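Long-range contact in putative Fe-S biosynthesis protein (Lactobacillus salivarius, PDB 2P2E), which is of unknown function but may take part in the assembly of iron-sulphur clusters: residues M58-S70 / Y76-M89. Residues are numbered along the deposited sequence; the frame is centred on the assembly and turned at random.
Sequences MDYKKDYNEVIDS and YYKGYSKMYMDDNM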
loop_
_atom_site.group_PDB
_atom_site.type_symbol
_atom_site.label_atom_id
_atom_site.label_comp_id
_atom_site.label_asym_id
_atom_site.label_seq_id
_atom_site.Cartn_x
_atom_site.Cartn_y
_atom_site.Cartn_z
HETATM N N MSE A 58 0.691 16.180 -2.583
HETATM C CA MSE A 58 -0.640 15.910 -2.051
HETATM C C MSE A 58 -0.582 15.721 -0.538
HETATM O O MSE A 58 0.434 15.292 0.005
HETATM C CB MSE A 58 -1.214 14.674 -2.749
HETATM C CG MSE A 58 -1.532 14.927 -4.222
HETATM SE SE MSE A 58 -1.687 13.339 -5.351
HETATM C CE MSE A 58 -0.326 13.789 -6.696
ATOM N N ASP A 59 -1.665 16.058 0.148
ATOM C CA ASP A 59 -1.688 15.930 1.599
ATOM C C ASP A 59 -2.022 14.531 2.100
ATOM O O ASP A 59 -3.172 14.215 2.390
ATOM C CB ASP A 59 -2.664 16.936 2.195
ATOM C CG ASP A 59 -2.750 16.830 3.703
ATOM O OD1 ASP A 59 -1.680 16.754 4.361
ATOM O OD2 ASP A 59 -3.889 16.830 4.228
ATOM N N TYR A 60 -0.989 13.710 2.215
ATOM C CA TYR A 60 -1.124 12.341 2.663
ATOM C C TYR A 60 -0.478 12.221 4.023
ATOM O O TYR A 60 -0.675 11.248 4.734
ATOM C CB TYR A 60 -0.398 11.425 1.686
ATOM C CG TYR A 60 1.095 11.656 1.660
ATOM C CD1 TYR A 60 1.936 10.990 2.542
ATOM C CD2 TYR A 60 1.662 12.572 0.776
ATOM C CE1 TYR A 60 3.314 11.225 2.551
ATOM C CE2 TYR A 60 3.039 12.822 0.777
ATOM C CZ TYR A 60 3.863 12.144 1.670
ATOM O OH TYR A 60 5.230 12.381 1.692
ATOM N N LYS A 61 0.324 13.210 4.376
ATOM C CA LYS A 61 1.023 13.188 5.652
ATOM C C LYS A 61 0.125 13.125 6.886
ATOM O O LYS A 61 0.222 12.197 7.684
ATOM C CB LYS A 61 1.936 14.412 5.761
ATOM C CG LYS A 61 3.054 14.454 4.743
ATOM C CD LYS A 61 4.021 13.271 4.914
ATOM C CE LYS A 61 4.704 13.256 6.293
ATOM N NZ LYS A 61 5.636 12.081 6.488
ATOM N N LYS A 62 -0.738 14.118 7.048
ATOM C CA LYS A 62 -1.612 14.171 8.208
ATOM C C LYS A 62 -2.303 12.845 8.505
ATOM O O LYS A 62 -2.358 12.414 9.662
ATOM C CB LYS A 62 -2.650 15.275 8.029
ATOM C CG LYS A 62 -3.609 15.436 9.205
ATOM C CD LYS A 62 -4.354 16.780 9.133
ATOM C CE LYS A 62 -5.517 16.871 10.127
ATOM N NZ LYS A 62 -6.657 15.972 9.746
ATOM N N ASP A 63 -2.805 12.192 7.459
ATOM C CA ASP A 63 -3.502 10.921 7.613
ATOM C C ASP A 63 -2.572 9.706 7.626
ATOM O O ASP A 63 -2.573 8.935 8.573
ATOM C CB ASP A 63 -4.547 10.779 6.502
ATOM C CG ASP A 63 -5.543 11.927 6.494
ATOM O OD1 ASP A 63 -6.145 12.182 7.557
ATOM O OD2 ASP A 63 -5.721 12.576 5.432
ATOM N N TYR A 64 -1.797 9.528 6.567
ATOM C CA TYR A 64 -0.858 8.413 6.487
ATOM C C TYR A 64 0.339 8.858 7.293
ATOM O O TYR A 64 1.385 9.192 6.755
ATOM C CB TYR A 64 -0.501 8.185 5.032
ATOM C CG TYR A 64 -1.727 7.826 4.260
ATOM C CD1 TYR A 64 -2.153 6.511 4.195
ATOM C CD2 TYR A 64 -2.545 8.814 3.712
ATOM C CE1 TYR A 64 -3.364 6.174 3.611
ATOM C CE2 TYR A 64 -3.767 8.488 3.125
ATOM C CZ TYR A 64 -4.167 7.158 3.085
ATOM O OH TYR A 64 -5.370 6.797 2.541
ATOM N N ASN A 65 0.143 8.848 8.605
ATOM C CA ASN A 65 1.107 9.318 9.580
ATOM C C ASN A 65 2.145 8.341 10.086
ATOM O O ASN A 65 2.960 8.701 10.926
ATOM C CB ASN A 65 0.340 9.863 10.771
ATOM C CG ASN A 65 -0.554 8.814 11.397
ATOM O OD1 ASN A 65 -1.096 7.955 10.703
ATOM N ND2 ASN A 65 -0.717 8.878 12.708
ATOM N N GLU A 66 2.109 7.104 9.618
ATOM C CA GLU A 66 3.104 6.147 10.067
ATOM C C GLU A 66 3.813 5.487 8.899
ATOM O O GLU A 66 3.318 5.489 7.769
ATOM C CB GLU A 66 2.478 5.116 11.001
ATOM C CG GLU A 66 2.397 5.633 12.434
ATOM C CD GLU A 66 1.817 4.624 13.414
ATOM O OE1 GLU A 66 2.255 3.450 13.398
ATOM O OE2 GLU A 66 0.932 5.013 14.211
ATOM N N VAL A 67 4.987 4.936 9.166
ATOM C CA VAL A 67 5.764 4.329 8.111
ATOM C C VAL A 67 6.073 2.869 8.296
ATOM O O VAL A 67 6.195 2.374 9.413
ATOM C CB VAL A 67 7.112 5.037 7.938
ATOM C CG1 VAL A 67 7.797 4.525 6.674
ATOM C CG2 VAL A 67 6.917 6.545 7.884
ATOM N N ILE A 68 6.208 2.197 7.161
ATOM C CA ILE A 68 6.546 0.789 7.106
ATOM C C ILE A 68 7.846 0.735 6.322
ATOM O O ILE A 68 7.929 1.298 5.233
ATOM C CB ILE A 68 5.474 -0.007 6.343
ATOM C CG1 ILE A 68 4.153 0.072 7.097
ATOM C CG2 ILE A 68 5.904 -1.463 6.177
ATOM C CD1 ILE A 68 2.998 -0.492 6.345
ATOM N N ASP A 69 8.869 0.094 6.882
ATOM C CA ASP A 69 10.151 -0.026 6.195
ATOM C C ASP A 69 10.049 -1.181 5.211
ATOM O O ASP A 69 9.401 -2.174 5.496
ATOM C CB ASP A 69 11.282 -0.333 7.174
ATOM C CG ASP A 69 11.453 0.734 8.230
ATOM O OD1 ASP A 69 11.668 1.912 7.861
ATOM O OD2 ASP A 69 11.375 0.386 9.431
ATOM N N SER A 70 10.693 -1.048 4.061
ATOM C CA SER A 70 10.664 -2.098 3.060
ATOM C C SER A 70 11.880 -2.005 2.164
ATOM O O SER A 70 12.536 -0.967 2.096
ATOM C CB SER A 70 9.409 -1.994 2.194
ATOM O OG SER A 70 9.692 -1.339 0.970
ATOM N N TYR A 76 3.640 4.498 3.505
ATOM C CA TYR A 76 2.981 5.267 4.547
ATOM C C TYR A 76 1.609 4.682 4.780
ATOM O O TYR A 76 1.013 4.127 3.868
ATOM C CB TYR A 76 2.889 6.731 4.133
ATOM C CG TYR A 76 4.231 7.397 4.185
ATOM C CD1 TYR A 76 4.681 8.000 5.348
ATOM C CD2 TYR A 76 5.088 7.358 3.091
ATOM C CE1 TYR A 76 5.948 8.548 5.425
ATOM C CE2 TYR A 76 6.364 7.904 3.155
ATOM C CZ TYR A 76 6.785 8.497 4.326
ATOM O OH TYR A 76 8.041 9.051 4.388
ATOM N N TYR A 77 1.111 4.787 6.004
ATOM C CA TYR A 77 -0.205 4.255 6.317
ATOM C C TYR A 77 -0.856 4.992 7.476
ATOM O O TYR A 77 -0.180 5.629 8.290
ATOM C CB TYR A 77 -0.116 2.763 6.642
ATOM C CG TYR A 77 0.599 2.456 7.926
ATOM C CD1 TYR A 77 -0.108 2.109 9.076
ATOM C CD2 TYR A 77 1.984 2.506 7.993
ATOM C CE1 TYR A 77 0.552 1.813 10.265
ATOM C CE2 TYR A 77 2.656 2.218 9.177
ATOM C CZ TYR A 77 1.933 1.870 10.304
ATOM O OH TYR A 77 2.608 1.577 11.455
ATOM N N LYS A 78 -2.178 4.899 7.543
ATOM C CA LYS A 78 -2.918 5.553 8.603
ATOM C C LYS A 78 -2.630 4.796 9.883
ATOM O O LYS A 78 -2.816 3.583 9.953
ATOM C CB LYS A 78 -4.408 5.546 8.275
ATOM C CG LYS A 78 -4.723 6.349 7.028
ATOM C CD LYS A 78 -6.193 6.340 6.672
ATOM C CE LYS A 78 -6.626 5.017 6.092
ATOM N NZ LYS A 78 -7.951 5.135 5.419
ATOM N N GLY A 79 -2.145 5.517 10.887
ATOM C CA GLY A 79 -1.819 4.893 12.152
ATOM C C GLY A 79 -2.767 3.799 12.593
ATOM O O GLY A 79 -2.380 2.641 12.675
ATOM N N TYR A 80 -4.018 4.164 12.847
ATOM C CA TYR A 80 -5.026 3.219 13.311
ATOM C C TYR A 80 -5.129 1.895 12.573
ATOM O O TYR A 80 -5.323 0.865 13.199
ATOM C CB TYR A 80 -6.400 3.887 13.328
ATOM C CG TYR A 80 -6.964 4.221 11.968
ATOM C CD1 TYR A 80 -7.813 3.336 11.312
ATOM C CD2 TYR A 80 -6.688 5.441 11.359
ATOM C CE1 TYR A 80 -8.383 3.659 10.083
ATOM C CE2 TYR A 80 -7.255 5.778 10.129
ATOM C CZ TYR A 80 -8.104 4.882 9.501
ATOM O OH TYR A 80 -8.695 5.226 8.306
ATOM N N SER A 81 -5.011 1.902 11.254
ATOM C CA SER A 81 -5.129 0.653 10.511
ATOM C C SER A 81 -4.052 -0.347 10.902
ATOM O O SER A 81 -4.079 -1.499 10.485
ATOM C CB SER A 81 -5.092 0.916 9.000
ATOM O OG SER A 81 -3.985 1.715 8.644
ATOM N N LYS A 82 -3.115 0.103 11.722
ATOM C CA LYS A 82 -2.022 -0.740 12.188
ATOM C C LYS A 82 -2.598 -1.979 12.856
ATOM O O LYS A 82 -1.970 -3.040 12.867
ATOM C CB LYS A 82 -1.178 0.049 13.188
ATOM C CG LYS A 82 0.120 -0.593 13.605
ATOM C CD LYS A 82 0.903 0.376 14.501
ATOM C CE LYS A 82 2.282 -0.174 14.893
ATOM N NZ LYS A 82 3.039 0.790 15.763
HETATM N N MSE A 83 -3.802 -1.833 13.407
HETATM C CA MSE A 83 -4.468 -2.927 14.103
HETATM C C MSE A 83 -4.894 -4.036 13.150
HETATM O O MSE A 83 -5.179 -5.160 13.576
HETATM C CB MSE A 83 -5.689 -2.409 14.873
HETATM C CG MSE A 83 -6.859 -1.961 14.009
HETATM SE SE MSE A 83 -8.385 -1.349 15.092
HETATM C CE MSE A 83 -8.675 -2.983 16.131
ATOM N N TYR A 84 -4.926 -3.720 11.860
ATOM C CA TYR A 84 -5.325 -4.703 10.867
ATOM C C TYR A 84 -4.130 -5.321 10.165
ATOM O O TYR A 84 -4.280 -6.161 9.280
ATOM C CB TYR A 84 -6.247 -4.063 9.839
ATOM C CG TYR A 84 -7.548 -3.627 10.430
ATOM C CD1 TYR A 84 -8.356 -4.531 11.110
ATOM C CD2 TYR A 84 -7.972 -2.310 10.328
ATOM C CE1 TYR A 84 -9.558 -4.130 11.679
ATOM C CE2 TYR A 84 -9.177 -1.900 10.894
ATOM C CZ TYR A 84 -9.963 -2.812 11.569
ATOM O OH TYR A 84 -11.136 -2.401 12.164
HETATM N N MSE A 85 -2.937 -4.919 10.578
HETATM C CA MSE A 85 -1.741 -5.432 9.949
HETATM C C MSE A 85 -0.982 -6.433 10.799
HETATM O O MSE A 85 -1.410 -6.813 11.882
HETATM C CB MSE A 85 -0.831 -4.263 9.567
HETATM C CG MSE A 85 -1.495 -3.254 8.643
HETATM SE SE MSE A 85 -0.427 -1.638 8.430
HETATM C CE MSE A 85 -1.666 -0.591 7.342
ATOM N N ASP A 86 0.163 -6.842 10.275
ATOM C CA ASP A 86 1.058 -7.803 10.907
ATOM C C ASP A 86 2.418 -7.106 11.022
ATOM O O ASP A 86 2.725 -6.204 10.237
ATOM C CB ASP A 86 1.187 -9.013 9.996
ATOM C CG ASP A 86 1.281 -10.291 10.745
ATOM O OD1 ASP A 86 2.270 -10.445 11.496
ATOM O OD2 ASP A 86 0.369 -11.138 10.576
ATOM N N ASP A 87 3.237 -7.520 11.980
ATOM C CA ASP A 87 4.549 -6.897 12.151
ATOM C C ASP A 87 5.494 -7.179 10.990
ATOM O O ASP A 87 6.305 -6.338 10.609
ATOM C CB ASP A 87 5.181 -7.364 13.460
ATOM C CG ASP A 87 4.447 -6.834 14.671
ATOM O OD1 ASP A 87 4.413 -5.593 14.858
ATOM O OD2 ASP A 87 3.896 -7.649 15.436
ATOM N N ASN A 88 5.381 -8.368 10.426
ATOM C CA ASN A 88 6.227 -8.732 9.316
ATOM C C ASN A 88 5.333 -9.206 8.198
ATOM O O ASN A 88 4.805 -10.313 8.250
ATOM C CB ASN A 88 7.171 -9.848 9.728
ATOM C CG ASN A 88 8.380 -9.940 8.829
ATOM O OD1 ASN A 88 9.107 -8.960 8.647
ATOM N ND2 ASN A 88 8.609 -11.116 8.261
HETATM N N MSE A 89 5.162 -8.372 7.187
HETATM C CA MSE A 89 4.299 -8.737 6.088
HETATM C C MSE A 89 5.033 -8.939 4.793
HETATM O O MSE A 89 6.218 -8.663 4.685
HETATM C CB MSE A 89 3.242 -7.678 5.899
HETATM C CG MSE A 89 2.385 -7.490 7.106
HETATM SE SE MSE A 89 1.255 -5.958 6.858
HETATM C CE MSE A 89 2.511 -4.576 7.354
HETATM O O HOH W 1 5.231 1.101 11.781
#
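E66 and Y77 meet as a hydrogen-bonded antiparallel pair, and their side chains show how one ring can be packed across its partner strand. The backbone bonds E66 N to Y77 O (3.0 Å) and Y77 N to E66 O fix the register. CG of Y77 is wedged between its own backbone N and carbonyl carbon (chi1 68°), and the ring lies back across the neighbouring strand: E66 CB sits over one face, 3.7 Å from the ring centroid in a CH-pi contact, while I68 CG1 packs obliquely against Y77 CE2 at 3.3 Å. I68 CD1 continues inward to M85 SE and M89 CE, both selenomethionines, beside I5 of strand 4-7. With an alanine in place of Y77, I68 and the CB of E66 would probably lose their common packing surface, and the water linking the hydroxyl to V67 O its second partner.

On the face of V67 and Y76, Y60 turns its ring edge toward the face of Y76, centroids 5.6 Å apart, and V67 lies side by side with Y76, its CG2 touching Y76 CE1 at 3.3 Å. Y64, like Y60, is buried, with K78 CG over one face of its ring, while its hydroxyl bonds D29 and K78 NZ reaches D32 and F30.

The solvent side is looser: E66 OE1 and K82 NZ form only a long salt bridge of 3.6 Å. Yet exposed N65 makes a short bond there, an in-plane lone pair of its OD1 accepting G79 N at 2.7 Å. N65 and E66 both face Y77, the classic beta bulge at the open end of the hairpin formed by strands 66-70 and 75-77.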